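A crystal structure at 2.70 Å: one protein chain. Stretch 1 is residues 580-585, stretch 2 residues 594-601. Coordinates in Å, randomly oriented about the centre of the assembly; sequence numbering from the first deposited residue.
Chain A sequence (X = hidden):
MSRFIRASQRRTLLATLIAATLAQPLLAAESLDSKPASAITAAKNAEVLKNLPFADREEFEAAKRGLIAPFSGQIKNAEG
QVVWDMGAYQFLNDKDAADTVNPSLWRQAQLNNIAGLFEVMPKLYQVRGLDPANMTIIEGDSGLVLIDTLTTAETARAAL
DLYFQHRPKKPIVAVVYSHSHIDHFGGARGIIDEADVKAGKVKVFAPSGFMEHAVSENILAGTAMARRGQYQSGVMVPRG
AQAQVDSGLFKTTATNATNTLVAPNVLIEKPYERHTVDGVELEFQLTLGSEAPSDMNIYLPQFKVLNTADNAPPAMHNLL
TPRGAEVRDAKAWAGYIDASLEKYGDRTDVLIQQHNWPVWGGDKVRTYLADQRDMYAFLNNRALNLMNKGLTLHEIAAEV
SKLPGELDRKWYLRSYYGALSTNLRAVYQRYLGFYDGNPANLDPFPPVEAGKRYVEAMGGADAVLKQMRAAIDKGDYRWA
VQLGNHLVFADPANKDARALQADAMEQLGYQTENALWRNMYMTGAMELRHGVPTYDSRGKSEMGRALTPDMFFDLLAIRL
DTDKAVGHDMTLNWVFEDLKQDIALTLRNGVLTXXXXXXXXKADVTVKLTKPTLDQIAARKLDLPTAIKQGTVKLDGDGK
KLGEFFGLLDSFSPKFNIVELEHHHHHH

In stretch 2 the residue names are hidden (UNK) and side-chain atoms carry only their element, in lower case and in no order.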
# COMPACT_ATOMS: atom_id res chain seq x y z
N LYS A 580 9.89 -12.58 -31.80
CA LYS A 580 10.83 -11.55 -32.24
C LYS A 580 11.30 -10.67 -31.05
O LYS A 580 11.50 -9.46 -31.17
CB LYS A 580 10.37 -10.78 -33.52
CG LYS A 580 9.14 -9.86 -33.39
CD LYS A 580 8.92 -9.02 -34.66
CE LYS A 580 7.60 -8.29 -34.67
NZ LYS A 580 7.59 -7.11 -33.77
N GLN A 581 11.46 -11.34 -29.89
CA GLN A 581 11.82 -10.71 -28.62
C GLN A 581 13.10 -11.31 -28.00
O GLN A 581 13.22 -12.53 -27.85
CB GLN A 581 10.64 -10.77 -27.63
CG GLN A 581 10.67 -9.67 -26.58
CD GLN A 581 10.39 -10.19 -25.20
OE1 GLN A 581 9.24 -10.48 -24.85
NE2 GLN A 581 11.43 -10.30 -24.39
N ASP A 582 14.01 -10.42 -27.62
CA ASP A 582 15.29 -10.77 -27.01
C ASP A 582 15.31 -10.30 -25.56
O ASP A 582 14.97 -9.16 -25.28
CB ASP A 582 16.44 -10.13 -27.80
CG ASP A 582 16.58 -10.71 -29.20
OD1 ASP A 582 15.92 -10.19 -30.13
OD2 ASP A 582 17.34 -11.68 -29.36
N ILE A 583 15.70 -11.18 -24.66
CA ILE A 583 15.75 -10.85 -23.24
C ILE A 583 17.10 -11.23 -22.64
O ILE A 583 17.56 -12.35 -22.84
CB ILE A 583 14.46 -11.32 -22.46
CG1 ILE A 583 14.49 -11.02 -20.94
CG2 ILE A 583 13.98 -12.73 -22.80
CD1 ILE A 583 15.33 -11.93 -20.05
N ALA A 584 17.74 -10.30 -21.94
CA ALA A 584 19.05 -10.51 -21.35
C ALA A 584 19.03 -10.66 -19.82
O ALA A 584 18.92 -9.66 -19.09
CB ALA A 584 20.00 -9.39 -21.78
N LEU A 585 19.16 -11.90 -19.34
CA LEU A 585 19.23 -12.19 -17.90
C LEU A 585 20.62 -11.97 -17.40
O LEU A 585 21.58 -12.06 -18.17
CB LEU A 585 18.86 -13.64 -17.56
CG LEU A 585 17.43 -14.13 -17.77
CD1 LEU A 585 17.30 -15.56 -17.24
CD2 LEU A 585 16.45 -13.27 -17.02
N UNK A 594 16.76 -8.61 -15.12
CA UNK A 594 16.51 -8.80 -16.56
C UNK A 594 16.33 -7.51 -17.33
O UNK A 594 15.96 -6.48 -16.75
o UNK A 594 12.88 -10.68 -18.01
c UNK A 594 13.94 -9.23 -16.40
c UNK A 594 12.79 -10.03 -16.96
n UNK A 594 11.65 -9.97 -16.29
c UNK A 594 15.33 -9.76 -16.81
N UNK A 595 16.57 -7.56 -18.64
CA UNK A 595 16.44 -6.44 -19.57
C UNK A 595 15.70 -6.93 -20.79
O UNK A 595 16.25 -7.70 -21.57
c UNK A 595 19.98 -4.83 -19.49
n UNK A 595 22.89 -3.59 -17.62
c UNK A 595 17.82 -5.91 -20.00
c UNK A 595 22.13 -3.96 -18.64
c UNK A 595 18.65 -5.25 -18.92
n UNK A 595 22.62 -3.90 -19.87
n UNK A 595 20.89 -4.39 -18.43
N UNK A 596 14.44 -6.51 -20.94
CA UNK A 596 13.59 -6.89 -22.07
C UNK A 596 13.99 -6.01 -23.26
O UNK A 596 14.21 -4.81 -23.09
c UNK A 596 11.75 -7.57 -20.46
c UNK A 596 12.08 -6.76 -21.71
c UNK A 596 11.19 -7.18 -22.87
N UNK A 597 14.14 -6.64 -24.43
CA UNK A 597 14.55 -5.97 -25.67
C UNK A 597 16.05 -5.79 -25.83
O UNK A 597 16.51 -5.18 -26.80
N UNK A 598 16.83 -6.31 -24.87
CA UNK A 598 18.28 -6.20 -24.87
C UNK A 598 18.92 -7.58 -25.10
O UNK A 598 18.24 -8.60 -25.07
o UNK A 598 20.13 -5.23 -23.56
c UNK A 598 18.75 -5.58 -23.56
N UNK A 599 20.23 -7.57 -25.39
CA UNK A 599 21.09 -8.74 -25.55
C UNK A 599 22.47 -8.34 -25.04
O UNK A 599 23.03 -7.34 -25.50
c UNK A 599 19.95 -11.41 -27.11
c UNK A 599 20.02 -9.97 -27.63
c UNK A 599 20.11 -9.96 -29.14
c UNK A 599 21.19 -9.20 -27.03
N UNK A 600 23.00 -9.09 -24.06
CA UNK A 600 24.32 -8.79 -23.53
C UNK A 600 25.36 -9.23 -24.56
O UNK A 600 25.29 -10.36 -25.06
n UNK A 600 25.38 -7.90 -20.54
o UNK A 600 26.88 -9.09 -21.69
c UNK A 600 25.71 -8.82 -21.44
c UNK A 600 24.57 -9.47 -22.19
N UNK A 601 26.30 -8.35 -24.95
CA UNK A 601 27.29 -8.74 -25.97
C UNK A 601 28.28 -9.80 -25.49
O UNK A 601 28.76 -10.59 -26.30
c UNK A 601 27.98 -7.42 -26.35
c UNK A 601 27.16 -6.33 -25.69
c UNK A 601 26.52 -6.96 -24.50

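Position 594 carries three side-chain carbons in an unbranched run, the third bearing one oxygen and one nitrogen: a primary amide on a two-carbon stem, hence Gln-594. Its CB lies 3.7 Å from CD2 of Leu-585, and its OE1 reaches 3.4 Å from CG1 of Ile-583, so the long stem covers apolar neighbours on the same sheet face while NE2 is hydrogen-bonded elsewhere in the structure.

Position 595 has three carbons, a nitrogen, then a carbon holding two more nitrogens. This guanidinium identifies Arg-595. Its CB is 4.5 Å from CB of Ala-584, but the extended chain leads away, to polar partners elsewhere in the structure. The small methyl of Ala-584 faces only the base of this long side chain.

At 596 one carbon carries two others, the beta-branched pattern of Val-596, a residue well suited to extended backbone. CG2 lies 4.4 Å from CG1 of Ile-583, an apolar contact, and CG1 is 3.5 Å from NE2 of Gln-581.

Position 597 has no side-chain atoms and is Gly-597. Its phi of 83° by itself favours glycine, and it occupies the third place of a type II turn that begins at Arg-595. Its backbone N donates to O of Asp-582 at 2.8 Å.

Position 598, one carbon then one oxygen, is Ser-598; a threonine would add a methyl. This compact residue closes the turn, its CB 4.4 Å from CB of Ala-584.

Four carbons, forked at the second, define 599 as Leu-599. Its CA-to-CB bond points sideways, but the end of the side chain comes nearer: CD1 lies 3.3 Å from OD2 of Asp-582, while CA is 4.0 Å from CB of Ala-584.

Position 600 has two carbons, the second bearing an oxygen and a nitrogen: the short amide of Asn-600. Its backbone N is 3.8 Å from CB of Ala-584, and OD1 is hydrogen-bonded just beyond one of the stretches.

At 601 three carbons close a ring onto the backbone nitrogen, giving Pro-601, which is out of reach of stretch 1; its phi of -68° is one the proline ring readily accepts.

The contact rests on antiparallel backbone pairing, with strand directions 166° apart. Ala-584 N donates almost straight to Arg-595 O at 3.0 Å; the return bond from Arg-595 N to Ala-584 O is 3.2 Å and bent. Ile-583 and Val-596 share one face with Leu-585 and Gln-594, whereas Ala-584 and Arg-595 occupy the other. The turn then carries the chain out of this short, weakly bonded pairing, with Gly-597 still bonded to Asp-582.

Stretch 2 (594-601) QRVGSLNP
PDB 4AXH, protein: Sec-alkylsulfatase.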